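Local coordinates for protein 3,6-diketocamphane 1,6-monooxygenase (Pseudomonas putida, PDB 4UWM) that uses FMNH2 and molecular oxygen to turn a diketocamphane into a lactone in a Baeyer-Villiger oxidation, a step in the bacterial breakdown of (-)-camphor, at residues Phe9-Pro15 / Ile50-Ile54; Leu227-Lys231 / Ala337-Trp341. All coordinates share one frame; numbering follows the deposited sequence. Where two conformers were deposited one is given.

Contact 1. Residues Phe9-Pro15 / Ile50-Ile54; sequences FHPYMRP and IWENI. With FMN (flavin mononucleotide), chain C.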
loop_
_atom_site.group_PDB
_atom_site.type_symbol
_atom_site.label_atom_id
_atom_site.label_comp_id
_atom_site.label_asym_id
_atom_site.label_seq_id
_atom_site.Cartn_x
_atom_site.Cartn_y
_atom_site.Cartn_z
ATOM N N PHE A 9 -9.085 10.567 9.827
ATOM C CA PHE A 9 -8.963 9.249 10.450
ATOM C C PHE A 9 -7.508 9.098 10.866
ATOM O O PHE A 9 -6.651 8.613 10.089
ATOM C CB PHE A 9 -9.362 8.207 9.415
ATOM C CG PHE A 9 -9.700 6.847 9.973
ATOM C CD1 PHE A 9 -10.860 6.638 10.716
ATOM C CD2 PHE A 9 -8.895 5.752 9.671
ATOM C CE1 PHE A 9 -11.173 5.360 11.188
ATOM C CE2 PHE A 9 -9.190 4.489 10.131
ATOM C CZ PHE A 9 -10.326 4.287 10.905
ATOM N N HIS A 10 -7.223 9.507 12.095
ATOM C CA HIS A 10 -5.862 9.451 12.617
ATOM C C HIS A 10 -5.130 8.107 12.635
ATOM O O HIS A 10 -3.944 8.070 12.296
ATOM C CB HIS A 10 -5.697 10.197 13.937
ATOM C CG HIS A 10 -5.442 11.647 13.742
ATOM N ND1 HIS A 10 -6.444 12.590 13.783
ATOM C CD2 HIS A 10 -4.305 12.315 13.437
ATOM C CE1 HIS A 10 -5.931 13.781 13.535
ATOM N NE2 HIS A 10 -4.636 13.642 13.322
ATOM N N PRO A 11 -5.772 7.026 13.068
ATOM C CA PRO A 11 -7.062 7.030 13.754
ATOM C C PRO A 11 -6.847 7.210 15.259
ATOM O O PRO A 11 -5.715 7.480 15.691
ATOM C CB PRO A 11 -7.580 5.634 13.476
ATOM C CG PRO A 11 -6.335 4.808 13.496
ATOM C CD PRO A 11 -5.283 5.662 12.821
ATOM N N TYR A 12 -7.916 7.098 16.048
ATOM C CA TYR A 12 -7.762 6.953 17.498
ATOM C C TYR A 12 -8.474 5.663 17.922
ATOM O O TYR A 12 -9.645 5.689 18.327
ATOM C CB TYR A 12 -8.342 8.163 18.259
ATOM C CG TYR A 12 -7.565 9.451 18.038
ATOM C CD1 TYR A 12 -6.272 9.595 18.550
ATOM C CD2 TYR A 12 -8.115 10.517 17.324
ATOM C CE1 TYR A 12 -5.544 10.759 18.343
ATOM C CE2 TYR A 12 -7.384 11.691 17.118
ATOM C CZ TYR A 12 -6.106 11.799 17.639
ATOM O OH TYR A 12 -5.351 12.939 17.466
ATOM N N MET A 13 -7.772 4.552 17.780
ATOM C CA MET A 13 -8.320 3.233 18.077
ATOM C C MET A 13 -7.954 2.878 19.506
ATOM O O MET A 13 -6.791 3.015 19.895
ATOM C CB MET A 13 -7.746 2.150 17.147
ATOM C CG MET A 13 -8.013 2.290 15.648
ATOM S SD MET A 13 -9.771 2.403 15.202
ATOM C CE MET A 13 -10.355 0.763 15.555
ATOM N N ARG A 14 -8.924 2.376 20.286
ATOM C CA ARG A 14 -8.647 1.935 21.666
ATOM C C ARG A 14 -7.491 0.953 21.716
ATOM O O ARG A 14 -7.433 0.014 20.911
ATOM C CB ARG A 14 -9.876 1.267 22.312
ATOM C CG ARG A 14 -11.035 2.186 22.624
ATOM C CD ARG A 14 -11.933 1.569 23.695
ATOM N NE ARG A 14 -12.433 0.247 23.322
ATOM C CZ ARG A 14 -13.498 0.030 22.550
ATOM N NH1 ARG A 14 -14.183 1.051 22.056
ATOM N NH2 ARG A 14 -13.873 -1.216 22.260
ATOM N N PRO A 15 -6.554 1.137 22.666
ATOM C CA PRO A 15 -5.477 0.161 22.782
ATOM C C PRO A 15 -6.016 -1.259 22.921
ATOM O O PRO A 15 -6.988 -1.481 23.642
ATOM C CB PRO A 15 -4.743 0.607 24.056
ATOM C CG PRO A 15 -4.906 2.083 24.012
ATOM C CD PRO A 15 -6.328 2.286 23.559
ATOM N N ILE A 50 0.331 3.934 19.516
ATOM C CA ILE A 50 -0.686 2.914 19.831
ATOM C C ILE A 50 -2.077 3.273 19.339
ATOM O O ILE A 50 -2.693 2.488 18.624
ATOM C CB ILE A 50 -0.749 2.591 21.355
ATOM C CG1 ILE A 50 0.602 2.077 21.859
ATOM C CG2 ILE A 50 -1.875 1.590 21.670
ATOM C CD1 ILE A 50 0.987 0.710 21.352
ATOM N N TRP A 51 -2.587 4.428 19.762
ATOM C CA TRP A 51 -3.896 4.889 19.335
ATOM C C TRP A 51 -3.904 5.207 17.839
ATOM O O TRP A 51 -4.866 4.867 17.138
ATOM C CB TRP A 51 -4.340 6.135 20.112
ATOM C CG TRP A 51 -4.752 5.934 21.555
ATOM C CD1 TRP A 51 -3.930 5.856 22.637
ATOM C CD2 TRP A 51 -6.103 5.850 22.067
ATOM N NE1 TRP A 51 -4.680 5.727 23.795
ATOM C CE2 TRP A 51 -6.012 5.718 23.472
ATOM C CE3 TRP A 51 -7.366 5.888 21.478
ATOM C CZ2 TRP A 51 -7.144 5.599 24.294
ATOM C CZ3 TRP A 51 -8.509 5.767 22.304
ATOM C CH2 TRP A 51 -8.378 5.618 23.689
ATOM N N GLU A 52 -2.831 5.851 17.363
ATOM C CA GLU A 52 -2.744 6.241 15.962
ATOM C C GLU A 52 -1.976 5.120 15.264
ATOM O O GLU A 52 -0.760 5.167 15.138
ATOM C CB GLU A 52 -2.038 7.595 15.820
ATOM C CG GLU A 52 -2.602 8.698 16.730
ATOM C CD GLU A 52 -1.948 8.796 18.106
ATOM O OE1 GLU A 52 -1.280 7.846 18.550
ATOM O OE2 GLU A 52 -2.138 9.847 18.780
ATOM N N ASN A 53 -2.704 4.089 14.852
ATOM C CA ASN A 53 -2.069 2.801 14.560
ATOM C C ASN A 53 -2.098 2.404 13.078
ATOM O O ASN A 53 -2.205 1.223 12.761
ATOM C CB ASN A 53 -2.683 1.699 15.456
ATOM C CG ASN A 53 -4.163 1.496 15.204
ATOM O OD1 ASN A 53 -4.788 2.291 14.518
ATOM N ND2 ASN A 53 -4.731 0.402 15.735
ATOM N N ILE A 54 -2.008 3.385 12.174
ATOM C CA ILE A 54 -1.946 3.068 10.748
ATOM C C ILE A 54 -0.592 3.539 10.191
ATOM O O ILE A 54 -0.384 4.744 10.057
ATOM C CB ILE A 54 -3.161 3.669 9.957
ATOM C CG1 ILE A 54 -4.463 2.918 10.331
ATOM C CG2 ILE A 54 -2.935 3.615 8.436
ATOM C CD1 ILE A 54 -5.720 3.509 9.695
HETATM N N1 FMN C . 0.319 16.100 11.372
HETATM C C2 FMN C . -0.155 15.538 10.222
HETATM O O2 FMN C . 0.569 15.516 9.205
HETATM N N3 FMN C . -1.387 15.002 10.129
HETATM C C4 FMN C . -2.237 14.983 11.163
HETATM O O4 FMN C . -3.368 14.475 11.021
HETATM C C4A FMN C . -1.803 15.573 12.461
HETATM N N5 FMN C . -2.601 15.587 13.554
HETATM C C5A FMN C . -2.189 16.129 14.727
HETATM C C6 FMN C . -3.042 16.130 15.833
HETATM C C7 FMN C . -2.636 16.682 17.048
HETATM C C7M FMN C . -3.572 16.673 18.231
HETATM C C8 FMN C . -1.271 17.277 17.156
HETATM C C8M FMN C . -0.779 17.887 18.440
HETATM C C9 FMN C . -0.420 17.279 16.055
HETATM C C9A FMN C . -0.821 16.730 14.839
HETATM N N10 FMN C . 0.041 16.734 13.711
HETATM C C10 FMN C . -0.431 16.152 12.504
HETATM C "C1'" FMN C . 1.399 17.302 13.804
HETATM C "C2'" FMN C . 1.450 18.736 13.301
HETATM O "O2'" FMN C . 0.782 18.789 12.042
HETATM C "C3'" FMN C . 2.894 19.204 13.136
HETATM O "O3'" FMN C . 3.298 19.867 14.342
HETATM C "C4'" FMN C . 3.034 20.124 11.920
HETATM O "O4'" FMN C . 3.083 19.347 10.716
HETATM C "C5'" FMN C . 4.247 21.043 11.993
HETATM O "O5'" FMN C . 3.759 22.268 12.524
HETATM P P FMN C . 4.573 23.647 12.489
HETATM O O1P FMN C . 5.308 23.709 11.188
HETATM O O2P FMN C . 3.435 24.619 12.586
HETATM O O3P FMN C . 5.451 23.557 13.706
HETATM O O HOH W 1 -1.866 6.389 11.929
HETATM O O HOH W 2 -2.695 12.309 17.567
HETATM O O HOH W 3 -4.960 0.924 19.307
#
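Trp51, with the largest buried area of the contact, sets one face of its indole against Arg14 and Pro15. Pro15 CD sits 3.6 Å from the centroid of the six-membered ring of Trp51, 21° off its normal, and Arg14 CA approaches the same face nearer the rim. The indole is placed there with CG anti to the carbonyl carbon of Trp51 (chi1 -73°), and its NE1 is hydrogen-bonded to Gln182 of the second subunit. A proline suits the place because its rigid, polarised CH groups make good CH-pi donors.

The backbones are joined by one nearly straight bond, Met13 N to Trp51 O (3.0 Å, 170°). Beside it Glu52 CA approaches Pro11 O at 3.2 Å in a CA-H...O contact. Pro11 follows a cis peptide bond, and its ring lies against Asn53 and Ile54: Pro11 CG is 3.1 Å from Asn53 OD1, a buried oxygen without a polar partner, while CD rests on Ile54 CG1. The Asn53 amide nitrogen is held instead by Thr22.

Glu52, bent at chi2, carries its carboxylate past the edge of the Tyr12 ring, the two planes well inclined. A water donates to Glu52 OE2 at 2.8 Å and also bonds Tyr12 OH; Tyr284 OH is hydrogen-bonded to the same Glu52 oxygen. CH-pi packing and an intersubunit bond thus fix the Trp51 end, while the water bridge lies beside His10, whose NE2 donates to FMN N5 (2.8 Å). Glu347, bonded to His10 ND1, and the Tyr12 hydroxyl, over the imidazole face, probably help position this flavin ligand.

Contact 2. Residues Leu227-Lys231 / Ala337-Trp341; sequences LDALK and ATGGW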
loop_
_atom_site.group_PDB
_atom_site.type_symbol
_atom_site.label_atom_id
_atom_site.label_comp_id
_atom_site.label_asym_id
_atom_site.label_seq_id
_atom_site.Cartn_x
_atom_site.Cartn_y
_atom_site.Cartn_z
ATOM N N LEU A 227 -8.872 30.509 18.784
ATOM C CA LEU A 227 -9.164 31.549 17.787
ATOM C C LEU A 227 -7.918 32.278 17.281
ATOM O O LEU A 227 -7.805 32.569 16.089
ATOM C CB LEU A 227 -10.163 32.575 18.341
ATOM C CG LEU A 227 -11.589 32.152 18.712
ATOM C CD1 LEU A 227 -12.308 33.297 19.416
ATOM C CD2 LEU A 227 -12.371 31.708 17.484
ATOM N N ASP A 228 -6.991 32.570 18.189
ATOM C CA ASP A 228 -5.794 33.328 17.840
ATOM C C ASP A 228 -4.912 32.562 16.861
ATOM O O ASP A 228 -4.537 33.098 15.812
ATOM C CB ASP A 228 -5.001 33.723 19.094
ATOM C CG ASP A 228 -5.744 34.732 19.967
ATOM O OD1 ASP A 228 -6.532 35.544 19.430
ATOM O OD2 ASP A 228 -5.534 34.708 21.198
ATOM N N ALA A 229 -4.607 31.307 17.200
ATOM C CA ALA A 229 -3.799 30.440 16.334
ATOM C C ALA A 229 -4.457 30.262 14.981
ATOM O O ALA A 229 -3.770 30.285 13.963
ATOM C CB ALA A 229 -3.530 29.087 16.990
ATOM N N LEU A 230 -5.779 30.104 14.956
ATOM C CA LEU A 230 -6.461 29.918 13.688
ATOM C C LEU A 230 -6.271 31.147 12.800
ATOM O O LEU A 230 -5.978 31.038 11.603
ATOM C CB LEU A 230 -7.945 29.574 13.883
ATOM C CG LEU A 230 -8.684 29.142 12.605
ATOM C CD1 LEU A 230 -8.014 27.939 11.941
ATOM C CD2 LEU A 230 -10.157 28.856 12.865
ATOM N N LYS A 231 -6.405 32.324 13.400
ATOM C CA LYS A 231 -6.198 33.561 12.662
ATOM C C LYS A 231 -4.729 33.740 12.284
ATOM O O LYS A 231 -4.429 34.092 11.147
ATOM C CB LYS A 231 -6.746 34.758 13.446
ATOM C CG LYS A 231 -8.271 34.818 13.459
ATOM C CD LYS A 231 -8.784 36.143 14.012
ATOM C CE LYS A 231 -8.565 36.247 15.512
ATOM N NZ LYS A 231 -8.597 37.664 15.962
ATOM N N ALA A 337 -15.800 35.281 13.757
ATOM C CA ALA A 337 -14.591 35.603 14.511
ATOM C C ALA A 337 -13.268 35.452 13.741
ATOM O O ALA A 337 -12.296 36.139 14.062
ATOM C CB ALA A 337 -14.551 34.813 15.812
ATOM N N THR A 338 -13.231 34.575 12.732
ATOM C CA THR A 338 -11.964 34.233 12.047
ATOM C C THR A 338 -11.971 34.441 10.530
ATOM O O THR A 338 -10.911 34.521 9.910
ATOM C CB THR A 338 -11.548 32.755 12.290
ATOM O OG1 THR A 338 -12.513 31.880 11.685
ATOM C CG2 THR A 338 -11.435 32.444 13.778
ATOM N N GLY A 339 -13.158 34.482 9.932
ATOM C CA GLY A 339 -13.297 34.535 8.474
ATOM C C GLY A 339 -13.754 33.208 7.889
ATOM O O GLY A 339 -14.272 33.157 6.771
ATOM N N GLY A 340 -13.549 32.127 8.640
ATOM C CA GLY A 340 -13.987 30.792 8.219
ATOM C C GLY A 340 -12.942 29.945 7.498
ATOM O O GLY A 340 -11.742 30.244 7.526
ATOM N N TRP A 341 -13.416 28.879 6.856
ATOM C CA TRP A 341 -12.566 27.885 6.190
ATOM C C TRP A 341 -13.419 27.132 5.194
ATOM O O TRP A 341 -14.646 27.223 5.232
ATOM C CB TRP A 341 -11.975 26.900 7.212
ATOM C CG TRP A 341 -13.027 26.229 8.079
ATOM C CD1 TRP A 341 -13.838 25.182 7.730
ATOM C CD2 TRP A 341 -13.398 26.592 9.415
ATOM N NE1 TRP A 341 -14.681 24.869 8.766
ATOM C CE2 TRP A 341 -14.427 25.711 9.816
ATOM C CE3 TRP A 341 -12.962 27.578 10.314
ATOM C CZ2 TRP A 341 -15.028 25.785 11.074
ATOM C CZ3 TRP A 341 -13.557 27.643 11.571
ATOM C CH2 TRP A 341 -14.578 26.754 11.937
#
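The indole of Trp341 meets Leu230 obliquely, with CD2 of Leu230 3.8 Å from CZ3 of Trp341. Beyond this pair, Phe335 packs edge-to-face with the indole and the His257 ring meets it at an inclination, so a broad aromatic ring suits a position where several elements converge. Leu230 has CG anti to the backbone N (chi1 -171°), which carries CD2 into the angle between Trp341 and Thr338.

Thr338 has the largest buried area here. Thr338 CG2 lies 3.9 Å from both Leu227 CD2 and Leu230 CD2, and 4.0 Å from Lys231 CG, so the methyl meets three side chains of helix 227-244. The hydroxyl turns to its own chain, where Thr338 OG1 accepts from Gly340 N (3.2 Å, 160°) in an ST turn and is also hydrogen-bonded to Leu334 O. A threonine therefore serves both needs, a methyl for the leucines and a hydroxyl for the helix end; a glycine in its place would probably open a gap beside Leu227 and Leu230 and leave Gly340 N without its acceptor.

Lys231 contributes its aliphatic part, Lys231 CD lying 3.5 Å from Ala337 O, whereas Ala337 CB touches Leu227. Gly339 and Gly340 both have positive phi; at their backbone angles a CB would jam against the preceding carbonyl oxygen, so glycine is called for where the chain turns from helix 324-338 toward strand 343-347. The arrangement is that of neighbouring outer helices packed around a TIM-type barrel, here at a helix-to-strand turn.

How the contacts relate
Both contacts belong to the one barrel of the luciferase-like family, yet they share no helix or strand; their centres lie 28 Å apart and their nearest atoms about 14 Å. Contact 1 is largely buried and joins two loops that follow the parallel strands 4-9 and 40-43, the ends where the flavin binds. Contact 2 is partly exposed and lies on the outer layer of helices, its inner side chains reaching strand 254-261. Their chemistry follows: waters, a backbone bond and CH-pi packing build contact 1, which also reaches the second subunit, whereas contact 2 is mostly apolar between its segments, the lysine adding its aliphatic chain, and lies within a single chain.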